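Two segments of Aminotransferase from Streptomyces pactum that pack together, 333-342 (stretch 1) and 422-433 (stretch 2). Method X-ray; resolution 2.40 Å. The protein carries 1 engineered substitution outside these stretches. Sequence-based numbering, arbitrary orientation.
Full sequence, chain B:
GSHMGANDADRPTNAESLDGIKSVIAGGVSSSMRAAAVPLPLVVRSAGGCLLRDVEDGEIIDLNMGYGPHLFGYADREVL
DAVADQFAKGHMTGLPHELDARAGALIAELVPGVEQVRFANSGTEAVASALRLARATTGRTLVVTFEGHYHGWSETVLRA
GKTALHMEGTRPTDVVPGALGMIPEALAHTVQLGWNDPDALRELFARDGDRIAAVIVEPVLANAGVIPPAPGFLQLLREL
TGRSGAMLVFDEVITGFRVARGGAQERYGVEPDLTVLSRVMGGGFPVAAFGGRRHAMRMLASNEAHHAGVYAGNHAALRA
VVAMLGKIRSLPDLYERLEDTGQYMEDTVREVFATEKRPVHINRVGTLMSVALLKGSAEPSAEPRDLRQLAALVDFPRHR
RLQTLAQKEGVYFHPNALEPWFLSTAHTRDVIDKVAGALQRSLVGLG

Stretch 1, residues 333-342: DLYERLEDTG
Stretch 2 (422-433) FLSTAHTRDVID

Stretch 1 is almost entirely helical: D333 sits at the N-cap position, with phi/psi of -104/18 and no capping bond from its side chain, and the helix runs from L334 through G342 and onward. Its regular i to i-4 bonds include L338 N to L334 O at 2.8 Å and T341 N to R337 O at 3.0 Å. Stretch 2 begins extended, with F422 at -123/88, L423 at -71/163 and S424 at -145/171. It then folds through a type I turn from S424 to H427, closed by H427 N bonding to S424 O at 3.0 Å, with T425 at -70/-14 and A426 at -79/-12. H427 (-85/76) and T428 (-73/175) lead into a helix that starts at R429 and continues beyond D433. The two helices point in similar directions, 22° apart, but their axes come no closer than 11.6 Å, so the turn and the residues beside it make much of the contact. The CA atoms of L338 and T425 lie 6.6 Å apart, those of T341 and T428 7.1 Å, and those of G342 and L423 7.1 Å.

The turn is braced from within. S424 (chi1 p) points away from stretch 1; its OG accepts from A426 N at 3.0 Å and shares a hydrogen bond with H427 ND1, also 3.0 Å. H427 (chi1 m) starts toward the helix, but its ring leads away to reach S424. T428 (p) suits the N-cap because its OG1 accepts a weak bond from V431 N at 3.4 Å.

T341 (chi1 m) is the most heavily covered residue of the contact. Its OG1 donates to R337 O at 3.2 Å, satisfying the hydroxyl within its own helix, while CG2 meets the other stretch, 3.3 Å from H427 O and 3.9 Å from S424 O. A small beta-branched residue thus serves both tasks. I432 (m, t) points toward stretch 1 and brings its CD1 to 3.9 Å from T341 O and 4.1 Å from T341 CG2.

L423 (m, t) also points toward stretch 1. Its CD1 lies 4.0 Å from G342 CA, an aliphatic contact against the helix backbone. One turn or more back along the helix, L338 (m, t) and L334 (t, p) leave the backbone sideways, but their ends approach T425 (p). T425 CG2 is 3.6 Å from L338 CD2 and 3.9 Å from L334 CD1, a nonpolar meeting that hides methyl groups from water.

The polar link across the stretches comes from R429, whose chi1 of -95° and chi2 of 107° lie between wells, followed by chi3 at -157° and chi4 at 100°. This long side chain leaves sideways and carries its guanidinium to stretch 1, where R429 NH2 donates a weak hydrogen bond to D340 O at 3.4 Å, with an N-H...O angle of 126°. The acceptor is the backbone carbonyl; the nearer carboxylate oxygen, D340 OD2, lies 5.1 Å from R429 NH2, too far for a salt bridge.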

ATOM      1  N   ASP B 333      12.671 -27.391  10.620  1.00 27.45           N
ATOM      2  CA  ASP B 333      11.478 -28.197  11.006  1.00 27.12           C
ATOM      3  C   ASP B 333      10.240 -27.360  11.416  1.00 24.18           C
ATOM      4  O   ASP B 333       9.293 -27.886  11.975  1.00 23.62           O
ATOM      5  CB  ASP B 333      11.859 -29.194  12.120  1.00 27.78           C
ATOM      6  CG  ASP B 333      12.930 -30.187  11.679  1.00 27.67           C
ATOM      7  OD1 ASP B 333      12.879 -30.675  10.521  1.00 31.12           O
ATOM      8  OD2 ASP B 333      13.858 -30.445  12.465  1.00 30.57           O
ATOM      9  N   LEU B 334      10.215 -26.082  11.053  1.00 22.78           N
ATOM     10  CA  LEU B 334       9.124 -25.164  11.444  1.00 22.47           C
ATOM     11  C   LEU B 334       7.780 -25.639  10.971  1.00 22.43           C
ATOM     12  O   LEU B 334       6.828 -25.742  11.750  1.00 20.14           O
ATOM     13  CB  LEU B 334       9.398 -23.760  10.886  1.00 22.25           C
ATOM     14  CG  LEU B 334       8.347 -22.680  11.151  1.00 22.96           C
ATOM     15  CD1 LEU B 334       8.094 -22.468  12.630  1.00 21.15           C
ATOM     16  CD2 LEU B 334       8.792 -21.377  10.490  1.00 23.37           C
ATOM     17  N   TYR B 335       7.718 -25.991   9.685  1.00 23.91           N
ATOM     18  CA  TYR B 335       6.437 -26.354   9.052  1.00 25.92           C
ATOM     19  C   TYR B 335       5.914 -27.691   9.556  1.00 28.27           C
ATOM     20  O   TYR B 335       4.708 -27.913   9.558  1.00 30.88           O
ATOM     21  CB  TYR B 335       6.537 -26.237   7.517  1.00 24.77           C
ATOM     22  CG  TYR B 335       6.761 -24.786   7.150  1.00 23.02           C
ATOM     23  CD1 TYR B 335       5.682 -23.915   6.997  1.00 23.66           C
ATOM     24  CD2 TYR B 335       8.041 -24.255   7.079  1.00 22.74           C
ATOM     25  CE1 TYR B 335       5.867 -22.573   6.689  1.00 22.70           C
ATOM     26  CE2 TYR B 335       8.248 -22.917   6.787  1.00 23.18           C
ATOM     27  CZ  TYR B 335       7.148 -22.071   6.587  1.00 23.50           C
ATOM     28  OH  TYR B 335       7.346 -20.732   6.280  1.00 19.85           O
ATOM     29  N   GLU B 336       6.809 -28.551  10.052  1.00 31.92           N
ATOM     30  CA  GLU B 336       6.394 -29.787  10.730  1.00 31.35           C
ATOM     31  C   GLU B 336       5.757 -29.504  12.099  1.00 30.02           C
ATOM     32  O   GLU B 336       4.753 -30.127  12.454  1.00 28.07           O
ATOM     33  CB  GLU B 336       7.569 -30.741  10.900  1.00 37.10           C
ATOM     34  CG  GLU B 336       7.748 -31.676   9.720  1.00 47.53           C
ATOM     35  CD  GLU B 336       9.151 -32.292   9.616  1.00 57.77           C
ATOM     36  OE1 GLU B 336       9.794 -32.597  10.650  1.00 58.08           O
ATOM     37  OE2 GLU B 336       9.611 -32.481   8.465  1.00 64.74           O
ATOM     38  N   ARG B 337       6.341 -28.587  12.865  1.00 26.00           N
ATOM     39  CA  ARG B 337       5.776 -28.202  14.144  1.00 27.82           C
ATOM     40  C   ARG B 337       4.461 -27.423  13.976  1.00 27.35           C
ATOM     41  O   ARG B 337       3.534 -27.616  14.752  1.00 25.61           O
ATOM     42  CB  ARG B 337       6.767 -27.351  14.938  1.00 28.82           C
ATOM     43  CG  ARG B 337       7.719 -28.164  15.799  1.00 33.21           C
ATOM     44  CD  ARG B 337       9.082 -27.515  16.062  1.00 35.18           C
ATOM     45  NE  ARG B 337       9.124 -26.051  16.010  1.00 33.93           N
ATOM     46  CZ  ARG B 337      10.121 -25.340  15.478  1.00 34.01           C
ATOM     47  NH1 ARG B 337      11.155 -25.922  14.902  1.00 33.54           N
ATOM     48  NH2 ARG B 337      10.056 -24.013  15.494  1.00 38.93           N
ATOM     49  N   LEU B 338       4.395 -26.537  12.981  1.00 26.59           N
ATOM     50  CA  LEU B 338       3.146 -25.813  12.684  1.00 26.51           C
ATOM     51  C   LEU B 338       2.053 -26.795  12.354  1.00 25.99           C
ATOM     52  O   LEU B 338       0.913 -26.595  12.731  1.00 31.26           O
ATOM     53  CB  LEU B 338       3.339 -24.804  11.530  1.00 26.91           C
ATOM     54  CG  LEU B 338       4.256 -23.610  11.854  1.00 27.23           C
ATOM     55  CD1 LEU B 338       4.646 -22.863  10.592  1.00 28.96           C
ATOM     56  CD2 LEU B 338       3.620 -22.651  12.844  1.00 26.81           C
ATOM     57  N   GLU B 339       2.399 -27.849  11.623  1.00 26.31           N
ATOM     58  CA  GLU B 339       1.438 -28.886  11.259  1.00 25.92           C
ATOM     59  C   GLU B 339       0.881 -29.579  12.503  1.00 25.36           C
ATOM     60  O   GLU B 339      -0.342 -29.801  12.589  1.00 24.79           O
ATOM     61  CB  GLU B 339       2.068 -29.877  10.260  1.00 25.08           C
ATOM     62  CG  GLU B 339       1.251 -31.140   9.977  1.00 26.97           C
ATOM     63  CD  GLU B 339      -0.154 -30.898   9.461  1.00 25.16           C
ATOM     64  OE1 GLU B 339      -0.381 -29.884   8.766  1.00 26.05           O
ATOM     65  OE2 GLU B 339      -1.026 -31.742   9.725  1.00 24.92           O
ATOM     66  N   ASP B 340       1.748 -29.890  13.470  1.00 25.13           N
ATOM     67  CA  ASP B 340       1.299 -30.480  14.758  1.00 25.42           C
ATOM     68  C   ASP B 340       0.373 -29.529  15.516  1.00 25.19           C
ATOM     69  O   ASP B 340      -0.632 -29.951  16.084  1.00 23.82           O
ATOM     70  CB  ASP B 340       2.478 -30.829  15.686  1.00 26.28           C
ATOM     71  CG  ASP B 340       3.426 -31.873  15.089  1.00 28.20           C
ATOM     72  OD1 ASP B 340       3.044 -32.601  14.150  1.00 28.12           O
ATOM     73  OD2 ASP B 340       4.582 -31.954  15.566  1.00 30.82           O
ATOM     74  N   THR B 341       0.740 -28.243  15.542  1.00 25.98           N
ATOM     75  CA  THR B 341      -0.102 -27.216  16.133  1.00 26.30           C
ATOM     76  C   THR B 341      -1.520 -27.216  15.528  1.00 24.64           C
ATOM     77  O   THR B 341      -2.507 -27.227  16.248  1.00 24.99           O
ATOM     78  CB  THR B 341       0.532 -25.823  15.986  1.00 26.32           C
ATOM     79  OG1 THR B 341       1.771 -25.793  16.689  1.00 26.99           O
ATOM     80  CG2 THR B 341      -0.389 -24.747  16.575  1.00 26.38           C
ATOM     81  N   GLY B 342      -1.592 -27.224  14.210  1.00 25.26           N
ATOM     82  CA  GLY B 342      -2.862 -27.221  13.502  1.00 26.33           C
ATOM     83  C   GLY B 342      -3.660 -28.488  13.727  1.00 25.46           C
ATOM     84  O   GLY B 342      -4.880 -28.437  13.915  1.00 26.43           O
ATOM     85  N   PHE B 422      -5.900 -18.085  11.781  1.00 21.93           N
ATOM     86  CA  PHE B 422      -4.479 -18.090  11.408  1.00 21.41           C
ATOM     87  C   PHE B 422      -3.595 -18.443  12.604  1.00 22.01           C
ATOM     88  O   PHE B 422      -3.102 -17.562  13.320  1.00 21.04           O
ATOM     89  CB  PHE B 422      -4.080 -16.707  10.894  1.00 21.49           C
ATOM     90  CG  PHE B 422      -4.724 -16.345   9.592  1.00 21.97           C
ATOM     91  CD1 PHE B 422      -5.900 -15.642   9.564  1.00 20.93           C
ATOM     92  CD2 PHE B 422      -4.137 -16.702   8.384  1.00 21.41           C
ATOM     93  CE1 PHE B 422      -6.457 -15.261   8.363  1.00 21.65           C
ATOM     94  CE2 PHE B 422      -4.718 -16.338   7.193  1.00 19.72           C
ATOM     95  CZ  PHE B 422      -5.878 -15.619   7.178  1.00 19.21           C
ATOM     96  N   LEU B 423      -3.362 -19.738  12.823  1.00 24.24           N
ATOM     97  CA  LEU B 423      -2.569 -20.173  14.009  1.00 23.11           C
ATOM     98  C   LEU B 423      -1.076 -19.821  13.866  1.00 22.53           C
ATOM     99  O   LEU B 423      -0.594 -19.530  12.772  1.00 23.41           O
ATOM    100  CB  LEU B 423      -2.769 -21.660  14.296  1.00 23.36           C
ATOM    101  CG  LEU B 423      -4.217 -22.169  14.293  1.00 23.09           C
ATOM    102  CD1 LEU B 423      -4.255 -23.639  14.652  1.00 24.66           C
ATOM    103  CD2 LEU B 423      -5.108 -21.385  15.247  1.00 22.07           C
ATOM    104  N   SER B 424      -0.377 -19.854  14.987  1.00 23.54           N
ATOM    105  CA  SER B 424       0.999 -19.400  15.089  1.00 23.64           C
ATOM    106  C   SER B 424       1.728 -20.279  16.076  1.00 23.17           C
ATOM    107  O   SER B 424       1.112 -21.102  16.752  1.00 23.00           O
ATOM    108  CB  SER B 424       1.049 -17.966  15.586  1.00 24.51           C
ATOM    109  OG  SER B 424       0.892 -17.921  16.994  1.00 25.09           O
ATOM    110  N   THR B 425       3.044 -20.124  16.160  1.00 23.46           N
ATOM    111  CA  THR B 425       3.837 -20.955  17.080  1.00 23.52           C
ATOM    112  C   THR B 425       3.539 -20.566  18.500  1.00 24.85           C
ATOM    113  O   THR B 425       3.866 -21.316  19.428  1.00 27.95           O
ATOM    114  CB  THR B 425       5.344 -20.818  16.820  1.00 22.13           C
ATOM    115  OG1 THR B 425       5.706 -19.449  16.916  1.00 22.35           O
ATOM    116  CG2 THR B 425       5.697 -21.325  15.423  1.00 20.33           C
ATOM    117  N   ALA B 426       2.896 -19.415  18.695  1.00 24.23           N
ATOM    118  CA  ALA B 426       2.478 -18.996  20.044  1.00 24.09           C
ATOM    119  C   ALA B 426       1.205 -19.687  20.510  1.00 24.38           C
ATOM    120  O   ALA B 426       0.848 -19.599  21.694  1.00 24.77           O
ATOM    121  CB  ALA B 426       2.290 -17.494  20.109  1.00 23.44           C
ATOM    122  N   HIS B 427       0.514 -20.365  19.601  1.00 24.25           N
ATOM    123  CA  HIS B 427      -0.645 -21.181  19.978  1.00 23.27           C
ATOM    124  C   HIS B 427      -0.161 -22.577  20.422  1.00 23.10           C
ATOM    125  O   HIS B 427      -0.245 -23.538  19.681  1.00 21.60           O
ATOM    126  CB  HIS B 427      -1.626 -21.293  18.838  1.00 23.21           C
ATOM    127  CG  HIS B 427      -2.332 -20.008  18.534  1.00 24.95           C
ATOM    128  ND1 HIS B 427      -1.819 -19.059  17.680  1.00 24.43           N
ATOM    129  CD2 HIS B 427      -3.519 -19.521  18.964  1.00 24.40           C
ATOM    130  CE1 HIS B 427      -2.658 -18.042  17.600  1.00 24.63           C
ATOM    131  NE2 HIS B 427      -3.687 -18.291  18.379  1.00 25.10           N
ATOM    132  N   THR B 428       0.384 -22.629  21.638  1.00 23.48           N
ATOM    133  CA  THR B 428       0.958 -23.852  22.241  1.00 24.51           C
ATOM    134  C   THR B 428      -0.178 -24.783  22.627  1.00 25.29           C
ATOM    135  O   THR B 428      -1.345 -24.419  22.501  1.00 24.30           O
ATOM    136  CB  THR B 428       1.726 -23.511  23.528  1.00 22.04           C
ATOM    137  OG1 THR B 428       0.815 -22.952  24.465  1.00 19.32           O
ATOM    138  CG2 THR B 428       2.838 -22.500  23.277  1.00 22.75           C
ATOM    139  N   ARG B 429       0.155 -25.974  23.098  1.00 29.19           N
ATOM    140  CA  ARG B 429      -0.869 -26.899  23.608  1.00 34.28           C
ATOM    141  C   ARG B 429      -1.722 -26.285  24.720  1.00 30.49           C
ATOM    142  O   ARG B 429      -2.937 -26.457  24.717  1.00 31.48           O
ATOM    143  CB  ARG B 429      -0.268 -28.223  24.113  1.00 40.44           C
ATOM    144  CG  ARG B 429      -0.277 -29.357  23.082  1.00 48.35           C
ATOM    145  CD  ARG B 429       1.104 -29.662  22.509  1.00 54.72           C
ATOM    146  NE  ARG B 429       1.024 -30.319  21.205  1.00 59.31           N
ATOM    147  CZ  ARG B 429       1.179 -29.724  20.020  1.00 61.59           C
ATOM    148  NH1 ARG B 429       1.434 -28.412  19.915  1.00 54.48           N
ATOM    149  NH2 ARG B 429       1.081 -30.465  18.919  1.00 66.83           N
ATOM    150  N   ASP B 430      -1.105 -25.590  25.665  1.00 29.79           N
ATOM    151  CA  ASP B 430      -1.870 -25.065  26.794  1.00 31.59           C
ATOM    152  C   ASP B 430      -2.889 -24.032  26.301  1.00 30.30           C
ATOM    153  O   ASP B 430      -4.029 -24.024  26.763  1.00 28.91           O
ATOM    154  CB  ASP B 430      -0.973 -24.431  27.875  1.00 35.14           C
ATOM    155  CG  ASP B 430      -0.078 -25.459  28.616  1.00 36.79           C
ATOM    156  OD1 ASP B 430       0.889 -25.015  29.274  1.00 36.26           O
ATOM    157  OD2 ASP B 430      -0.354 -26.686  28.593  1.00 36.77           O
ATOM    158  N   VAL B 431      -2.467 -23.166  25.366  1.00 28.48           N
ATOM    159  CA  VAL B 431      -3.340 -22.150  24.764  1.00 25.53           C
ATOM    160  C   VAL B 431      -4.561 -22.804  24.098  1.00 25.24           C
ATOM    161  O   VAL B 431      -5.691 -22.426  24.357  1.00 23.25           O
ATOM    162  CB  VAL B 431      -2.587 -21.284  23.733  1.00 23.94           C
ATOM    163  CG1 VAL B 431      -3.573 -20.470  22.910  1.00 24.69           C
ATOM    164  CG2 VAL B 431      -1.596 -20.366  24.418  1.00 23.24           C
ATOM    165  N   ILE B 432      -4.298 -23.827  23.295  1.00 25.38           N
ATOM    166  CA  ILE B 432      -5.339 -24.549  22.605  1.00 26.26           C
ATOM    167  C   ILE B 432      -6.270 -25.259  23.586  1.00 26.88           C
ATOM    168  O   ILE B 432      -7.472 -25.338  23.343  1.00 27.28           O
ATOM    169  CB  ILE B 432      -4.705 -25.549  21.606  1.00 29.86           C
ATOM    170  CG1 ILE B 432      -3.995 -24.767  20.477  1.00 30.19           C
ATOM    171  CG2 ILE B 432      -5.743 -26.500  21.035  1.00 28.52           C
ATOM    172  CD1 ILE B 432      -2.980 -25.547  19.684  1.00 28.92           C
ATOM    173  N   ASP B 433      -5.729 -25.796  24.677  1.00 26.71           N
ATOM    174  CA  ASP B 433      -6.570 -26.350  25.748  1.00 29.62           C
ATOM    175  C   ASP B 433      -7.480 -25.269  26.356  1.00 31.76           C
ATOM    176  O   ASP B 433      -8.656 -25.509  26.558  1.00 29.15           O
ATOM    177  CB  ASP B 433      -5.736 -27.078  26.834  1.00 30.70           C
ATOM    178  CG  ASP B 433      -5.149 -28.429  26.342  1.00 32.07           C
ATOM    179  OD1 ASP B 433      -5.575 -28.960  25.291  1.00 32.67           O
ATOM    180  OD2 ASP B 433      -4.268 -28.972  27.028  1.00 33.99           O
TER